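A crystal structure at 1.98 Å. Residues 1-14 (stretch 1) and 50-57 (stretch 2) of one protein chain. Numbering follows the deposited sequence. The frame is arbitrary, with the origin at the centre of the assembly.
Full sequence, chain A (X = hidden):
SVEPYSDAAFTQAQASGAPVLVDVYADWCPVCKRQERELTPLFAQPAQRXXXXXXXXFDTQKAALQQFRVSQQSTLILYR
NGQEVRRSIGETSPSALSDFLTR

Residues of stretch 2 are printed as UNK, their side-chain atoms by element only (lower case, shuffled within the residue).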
ATOM      1  N   SER A   1      -8.233   1.515  -7.269  1.00 18.49           N
ATOM      2  CA  SER A   1      -8.754   2.567  -6.396  1.00 16.97           C
ATOM      3  C   SER A   1      -7.755   2.897  -5.284  1.00 15.62           C
ATOM      4  O   SER A   1      -6.909   2.083  -4.954  1.00 13.56           O
ATOM      5  CB  SER A   1     -10.089   2.149  -5.769  1.00 23.79           C
ATOM      6  OG  SER A   1      -9.929   1.012  -4.935  1.00 20.58           O
ATOM      7  N   VAL A   2      -7.884   4.088  -4.703  1.00 14.53           N
ATOM      8  CA  VAL A   2      -7.032   4.560  -3.611  1.00 17.98           C
ATOM      9  C   VAL A   2      -7.917   5.192  -2.563  1.00 16.50           C
ATOM     10  O   VAL A   2      -8.675   6.117  -2.870  1.00 14.49           O
ATOM     11  CB  VAL A   2      -6.004   5.602  -4.081  1.00 10.92           C
ATOM     12  CG1 VAL A   2      -5.100   5.980  -2.893  1.00 12.47           C
ATOM     13  CG2 VAL A   2      -5.210   5.077  -5.277  1.00 18.54           C
ATOM     14  N   GLU A   3      -7.808   4.747  -1.322  1.00 12.56           N
ATOM     15  CA  GLU A   3      -8.685   5.305  -0.307  1.00 12.60           C
ATOM     16  C   GLU A   3      -7.969   5.270   1.030  1.00 15.48           C
ATOM     17  O   GLU A   3      -6.985   4.532   1.191  1.00 11.81           O
ATOM     18  CB  GLU A   3     -10.018   4.542  -0.256  1.00 22.36           C
ATOM     19  CG  GLU A   3      -9.939   3.117   0.256  1.00 20.72           C
ATOM     20  CD  GLU A   3     -11.132   2.282  -0.263  1.00 32.96           C
ATOM     21  OE1 GLU A   3     -11.010   1.616  -1.322  1.00 28.72           O
ATOM     22  OE2 GLU A   3     -12.207   2.327   0.371  1.00 32.91           O
ATOM     23  N   PRO A   4      -8.387   6.092   1.994  1.00 17.07           N
ATOM     24  CA  PRO A   4      -7.808   6.015   3.332  1.00 17.00           C
ATOM     25  C   PRO A   4      -8.138   4.676   3.959  1.00 12.71           C
ATOM     26  O   PRO A   4      -9.220   4.117   3.746  1.00 14.00           O
ATOM     27  CB  PRO A   4      -8.496   7.158   4.102  1.00 18.79           C
ATOM     28  CG  PRO A   4      -9.255   7.927   3.109  1.00 20.55           C
ATOM     29  CD  PRO A   4      -9.503   7.055   1.921  1.00 20.14           C
ATOM     30  N   TYR A   5      -7.204   4.174   4.754  1.00 13.86           N
ATOM     31  CA  TYR A   5      -7.473   2.960   5.502  1.00 14.68           C
ATOM     32  C   TYR A   5      -8.652   3.161   6.451  1.00 20.45           C
ATOM     33  O   TYR A   5      -8.728   4.156   7.188  1.00 15.10           O
ATOM     34  CB  TYR A   5      -6.252   2.511   6.311  1.00 12.30           C
ATOM     35  CG  TYR A   5      -6.580   1.285   7.120  1.00 19.09           C
ATOM     36  CD1 TYR A   5      -6.476   0.008   6.564  1.00 16.86           C
ATOM     37  CD2 TYR A   5      -7.084   1.408   8.413  1.00 20.00           C
ATOM     38  CE1 TYR A   5      -6.815  -1.114   7.303  1.00 18.22           C
ATOM     39  CE2 TYR A   5      -7.438   0.319   9.137  1.00 25.67           C
ATOM     40  CZ  TYR A   5      -7.292  -0.939   8.592  1.00 26.53           C
ATOM     41  OH  TYR A   5      -7.649  -2.006   9.375  1.00 34.42           O
ATOM     42  N   SER A   6      -9.564   2.193   6.422  1.00 19.07           N
ATOM     43  CA  SER A   6     -10.553   1.974   7.463  1.00 16.71           C
ATOM     44  C   SER A   6     -10.729   0.476   7.588  1.00 22.00           C
ATOM     45  O   SER A   6     -10.482  -0.267   6.631  1.00 16.09           O
ATOM     46  CB  SER A   6     -11.897   2.648   7.155  1.00 23.35           C
ATOM     47  OG  SER A   6     -12.600   1.963   6.132  1.00 18.68           O
ATOM     48  N   ASP A   7     -11.078   0.040   8.802  1.00 27.17           N
ATOM     49  CA  ASP A   7     -11.330  -1.374   9.064  1.00 28.85           C
ATOM     50  C   ASP A   7     -12.319  -1.950   8.061  1.00 20.82           C
ATOM     51  O   ASP A   7     -12.047  -2.974   7.428  1.00 19.92           O
ATOM     52  CB  ASP A   7     -11.866  -1.570  10.485  1.00 33.59           C
ATOM     53  CG  ASP A   7     -10.862  -1.171  11.559  1.00 45.67           C
ATOM     54  OD1 ASP A   7      -9.654  -1.128  11.243  1.00 34.05           O
ATOM     55  OD2 ASP A   7     -11.289  -0.912  12.719  1.00 49.87           O
ATOM     56  N   ALA A   8     -13.467  -1.283   7.879  1.00 18.44           N
ATOM     57  CA  ALA A   8     -14.531  -1.877   7.076  1.00 18.79           C
ATOM     58  C   ALA A   8     -14.152  -1.944   5.600  1.00 19.41           C
ATOM     59  O   ALA A   8     -14.426  -2.946   4.929  1.00 17.64           O
ATOM     60  CB  ALA A   8     -15.833  -1.100   7.259  1.00 20.40           C
ATOM     61  N   ALA A   9     -13.543  -0.888   5.057  1.00 16.62           N
ATOM     62  CA  ALA A   9     -13.192  -0.963   3.644  1.00 15.73           C
ATOM     63  C   ALA A   9     -12.074  -1.978   3.398  1.00 14.60           C
ATOM     64  O   ALA A   9     -12.064  -2.654   2.364  1.00 17.09           O
ATOM     65  CB  ALA A   9     -12.809   0.422   3.117  1.00 16.58           C
ATOM     66  N   PHE A  10     -11.120  -2.093   4.318  1.00 14.06           N
ATOM     67  CA  PHE A  10     -10.034  -3.061   4.135  1.00 13.18           C
ATOM     68  C   PHE A  10     -10.561  -4.491   4.177  1.00 18.29           C
ATOM     69  O   PHE A  10     -10.216  -5.320   3.319  1.00 17.55           O
ATOM     70  CB  PHE A  10      -8.953  -2.860   5.199  1.00 17.86           C
ATOM     71  CG  PHE A  10      -7.830  -3.856   5.121  1.00 19.08           C
ATOM     72  CD1 PHE A  10      -6.824  -3.723   4.173  1.00 17.47           C
ATOM     73  CD2 PHE A  10      -7.778  -4.926   5.998  1.00 24.16           C
ATOM     74  CE1 PHE A  10      -5.772  -4.658   4.119  1.00 15.33           C
ATOM     75  CE2 PHE A  10      -6.742  -5.868   5.939  1.00 24.62           C
ATOM     76  CZ  PHE A  10      -5.741  -5.724   5.005  1.00 16.19           C
ATOM     77  N   THR A  11     -11.395  -4.810   5.173  1.00 16.50           N
ATOM     78  CA  THR A  11     -11.889  -6.176   5.284  1.00 22.66           C
ATOM     79  C   THR A  11     -12.737  -6.540   4.072  1.00 23.92           C
ATOM     80  O   THR A  11     -12.659  -7.668   3.563  1.00 20.94           O
ATOM     81  CB  THR A  11     -12.688  -6.375   6.584  1.00 34.59           C
ATOM     82  OG1 THR A  11     -13.913  -5.657   6.517  1.00 46.39           O
ATOM     83  CG2 THR A  11     -11.913  -5.900   7.808  1.00 31.71           C
ATOM     84  N   GLN A  12     -13.519  -5.584   3.560  1.00 18.53           N
ATOM     85  CA  GLN A  12     -14.323  -5.877   2.380  1.00 19.51           C
ATOM     86  C   GLN A  12     -13.434  -6.077   1.155  1.00 20.62           C
ATOM     87  O   GLN A  12     -13.682  -6.979   0.346  1.00 20.04           O
ATOM     88  CB  GLN A  12     -15.346  -4.768   2.152  1.00 25.04           C
ATOM     89  CG  GLN A  12     -16.166  -4.935   0.897  1.00 32.43           C
ATOM     90  CD  GLN A  12     -16.215  -3.663   0.077  1.00 50.54           C
ATOM     91  OE1 GLN A  12     -17.010  -2.772   0.365  1.00 52.13           O
ATOM     92  NE2 GLN A  12     -15.336  -3.549  -0.925  1.00 57.63           N
ATOM     93  N   ALA A  13     -12.374  -5.271   1.016  1.00 16.89           N
ATOM     94  CA  ALA A  13     -11.425  -5.501  -0.074  1.00 21.71           C
ATOM     95  C   ALA A  13     -10.770  -6.882   0.030  1.00 16.51           C
ATOM     96  O   ALA A  13     -10.663  -7.603  -0.972  1.00 18.71           O
ATOM     97  CB  ALA A  13     -10.360  -4.396  -0.093  1.00 14.24           C
ATOM     98  N   GLN A  14     -10.349  -7.286   1.230  1.00 17.97           N
ATOM     99  CA  GLN A  14      -9.694  -8.589   1.374  1.00 14.78           C
ATOM    100  C   GLN A  14     -10.624  -9.746   1.037  1.00 19.67           C
ATOM    101  O   GLN A  14     -10.169 -10.782   0.539  1.00 21.40           O
ATOM    102  CB  GLN A  14      -9.159  -8.769   2.791  1.00 19.19           C
ATOM    103  CG  GLN A  14      -8.036  -7.814   3.125  1.00 21.06           C
ATOM    104  CD  GLN A  14      -6.718  -8.241   2.508  1.00 25.39           C
ATOM    105  OE1 GLN A  14      -6.539  -8.188   1.287  1.00 21.75           O
ATOM    106  NE2 GLN A  14      -5.788  -8.667   3.353  1.00 20.26           N
ATOM    107  N   UNK A  50      -7.351  -3.817 -10.971  1.00 12.22           N
ATOM    108  CA  UNK A  50      -8.102  -4.406  -9.868  1.00 16.19           C
ATOM    109  C   UNK A  50      -7.516  -4.078  -8.500  1.00 12.07           C
ATOM    110  O   UNK A  50      -8.073  -4.500  -7.483  1.00 13.77           O
ATOM    111  o   UNK A  50      -9.952  -5.673 -11.615  1.00 35.20           O
ATOM    112  c   UNK A  50      -8.949  -6.340 -11.269  1.00 31.85           C
ATOM    113  o   UNK A  50      -8.536  -7.317 -11.911  1.00 31.88           O
ATOM    114  c   UNK A  50      -8.175  -5.923 -10.023  1.00 21.49           C
ATOM    115  N   UNK A  51      -6.419  -3.340  -8.448  1.00 13.39           N
ATOM    116  CA  UNK A  51      -5.716  -3.155  -7.188  1.00 14.31           C
ATOM    117  C   UNK A  51      -6.494  -2.190  -6.301  1.00 16.03           C
ATOM    118  O   UNK A  51      -6.982  -1.159  -6.764  1.00 18.45           O
ATOM    119  c   UNK A  51      -3.434  -2.387  -6.230  1.00 14.32           C
ATOM    120  c   UNK A  51      -2.111  -1.702  -6.665  1.00 17.97           C
ATOM    121  c   UNK A  51      -3.137  -3.687  -5.589  1.00 14.72           C
ATOM    122  c   UNK A  51      -4.307  -2.626  -7.451  1.00 13.66           C
ATOM    123  N   UNK A  52      -6.640  -2.539  -5.034  1.00 12.95           N
ATOM    124  CA  UNK A  52      -7.303  -1.697  -4.051  1.00 11.18           C
ATOM    125  C   UNK A  52      -6.221  -1.207  -3.086  1.00 12.65           C
ATOM    126  O   UNK A  52      -5.677  -1.998  -2.311  1.00 11.55           O
ATOM    127  c   UNK A  52      -9.347  -3.224  -4.194  1.00 21.76           C
ATOM    128  n   UNK A  52     -11.050  -1.463  -3.888  1.00 42.89           N
ATOM    129  n   UNK A  52     -12.664  -1.061  -2.294  1.00 44.90           N
ATOM    130  c   UNK A  52     -10.316  -2.273  -4.859  1.00 25.47           C
ATOM    131  n   UNK A  52     -12.507  -3.154  -3.251  1.00 43.68           N
ATOM    132  c   UNK A  52     -12.074  -1.895  -3.148  1.00 44.32           C
ATOM    133  c   UNK A  52      -8.385  -2.475  -3.309  1.00 16.55           C
ATOM    134  N   UNK A  53      -5.928   0.086  -3.125  1.00 10.63           N
ATOM    135  CA  UNK A  53      -4.854   0.691  -2.330  1.00 10.52           C
ATOM    136  C   UNK A  53      -5.460   1.339  -1.101  1.00 12.06           C
ATOM    137  O   UNK A  53      -6.447   2.081  -1.213  1.00 11.48           O
ATOM    138  c   UNK A  53      -3.567   1.100  -4.440  1.00 10.05           C
ATOM    139  c   UNK A  53      -4.079   1.730  -3.154  1.00 11.44           C
ATOM    140  c   UNK A  53      -2.949   2.375  -2.304  1.00 15.02           C
ATOM    141  N   UNK A  54      -4.883   1.063   0.080  1.00 11.78           N
ATOM    142  CA  UNK A  54      -5.294   1.726   1.310  1.00 14.11           C
ATOM    143  C   UNK A  54      -4.122   2.493   1.905  1.00 17.19           C
ATOM    144  O   UNK A  54      -3.060   1.915   2.156  1.00 13.43           O
ATOM    145  c   UNK A  54      -9.470   0.046   1.596  1.00 15.89           C
ATOM    146  c   UNK A  54      -9.384  -1.145   0.900  1.00 15.48           C
ATOM    147  c   UNK A  54      -7.001  -1.152   1.176  1.00 13.07           C
ATOM    148  c   UNK A  54      -5.845   0.726   2.326  1.00 12.70           C
ATOM    149  c   UNK A  54      -8.155  -1.758   0.690  1.00 16.09           C
ATOM    150  c   UNK A  54      -7.078   0.051   1.849  1.00 18.38           C
ATOM    151  c   UNK A  54      -8.323   0.648   2.054  1.00 13.58           C
ATOM    152  N   UNK A  55      -4.323   3.788   2.131  1.00 14.15           N
ATOM    153  CA  UNK A  55      -3.302   4.638   2.724  1.00 15.03           C
ATOM    154  C   UNK A  55      -3.473   4.627   4.237  1.00 19.31           C
ATOM    155  O   UNK A  55      -4.508   5.068   4.760  1.00 17.10           O
ATOM    156  c   UNK A  55      -1.569   6.584  -1.268  1.00 43.29           C
ATOM    157  c   UNK A  55      -3.193   6.160   0.637  1.00 23.49           C
ATOM    158  c   UNK A  55      -1.721   6.317   0.241  1.00 40.26           C
ATOM    159  n   UNK A  55      -2.096   7.923  -1.701  1.00 39.39           N
ATOM    160  c   UNK A  55      -3.390   6.058   2.167  1.00 24.59           C
ATOM    161  N   UNK A  56      -2.459   4.115   4.928  1.00 16.09           N
ATOM    162  CA  UNK A  56      -2.423   4.036   6.381  1.00 16.91           C
ATOM    163  C   UNK A  56      -1.539   5.166   6.882  1.00 23.80           C
ATOM    164  O   UNK A  56      -0.354   5.239   6.531  1.00 18.68           O
ATOM    165  c   UNK A  56      -1.878   2.596   8.395  1.00 17.56           C
ATOM    166  c   UNK A  56      -1.887   2.671   6.854  1.00 16.62           C
ATOM    167  c   UNK A  56      -2.731   1.534   6.276  1.00 15.63           C
ATOM    168  N   UNK A  57      -2.118   6.063   7.678  1.00 18.87           N
ATOM    169  CA  UNK A  57      -1.360   7.176   8.226  1.00 20.00           C
ATOM    170  C   UNK A  57      -0.587   6.670   9.442  1.00 22.45           C
ATOM    171  O   UNK A  57      -1.173   6.348  10.483  1.00 23.84           O
ATOM    172  c   UNK A  57      -2.284   8.340   8.568  1.00 23.64           C
ATOM    173  c   UNK A  57      -1.524   9.575   9.043  1.00 32.31           C
ATOM    174  o   UNK A  57      -0.496   9.478   9.716  1.00 24.79           O
ATOM    175  n   UNK A  57      -2.026  10.754   8.667  1.00 33.42           N
TER
HETATM  176  O   HOH W   1      -8.731   1.275  -2.645  1.00 17.97           O
HETATM  177  O   HOH W   2     -13.335  -2.146  -0.130  1.00 32.95           O

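Position 50 has four side-chain atoms: two carbons in line, the second carrying two oxygens. They touch nothing on stretch 1. That is a carboxylate on a one-carbon stem, hence Asp50.

Position 51 has four carbons, forked at the second, and no polar atom; they make no contact with stretch 1. The branch beyond CB excludes a beta-branched residue, and the fork excludes a straight chain: Leu51. Its backbone O accepts from Ser1 N at 3.0 Å.

Position 52 carries three carbons, a nitrogen, then a carbon bearing two more nitrogens; the nitrogens reach Ser1 OG and Glu3 OE1, and Ala13 CB lies against the end group. This flat terminal group is a guanidinium, so the residue is Arg52. Its NE donates to Ser1 OG (2.9 Å, N-H...O angle 138°), and its NH2 forms a salt bridge with Glu3 OE1 at 3.3 Å. Both partners lie at the edge of the guanidinium, where its N-H bonds point, while Ala13 CB covers one face, 4.0 Å from Arg52 NH1.

Position 53 has three carbons, with CB carrying the other two, and they pack against Val2: Val53. Its CB lies 4.1 Å from Val2 CG2, on the same face of the sheet. Val53 N donates to Ser1 O (2.9 Å), and Glu3 N donates to Val53 O (3.0 Å).

Position 54 shows one carbon followed by a six-carbon ring with no oxygen, lying against Phe10 and Ala13, which identifies Phe54. Phe10 CA sits over the ring face, 4.1 Å from the centroid of the Phe54 ring, and the Phe10 ring turns its edge to that face, with planes at 77°. At the ring edge, Ala13 CB approaches Phe54 CE2 to 3.5 Å.

Position 55 is four carbons in a row ending in a nitrogen that passes Val2 CG1: Lys55. Its NZ is 3.8 Å from Val2 CG1 and is hydrogen-bonded elsewhere in the structure. Lys55 N donates to Glu3 O (2.9 Å), and Tyr5 N to Lys55 O (2.8 Å).

Position 56 repeats the three-carbon, beta-branched pattern, touching Tyr5: Val56. Its CG2 packs 3.7 Å from Tyr5 CB.

Position 57 has two carbons, the second carrying one oxygen and one nitrogen, a carboxamide that touches nothing on stretch 1: Asn57.

The contact is a parallel strand pairing, with Val2, Glu3 and Pro4 bridging Val53, Phe54 and Lys55, reinforced on one face by the helix. Val2, Pro4, Val53 and Lys55 share a face; Glu3 and Phe54 point to the other, where Phe54 meets Ala9, Phe10 and Ala13. Water 1 ties the polar end together, accepting from Ser1 OG (2.6 Å) and donating to Glu3 OE1 (2.7 Å) and Val53 O (2.8 Å).

Stretch 2 50-57: DLRVFKVN
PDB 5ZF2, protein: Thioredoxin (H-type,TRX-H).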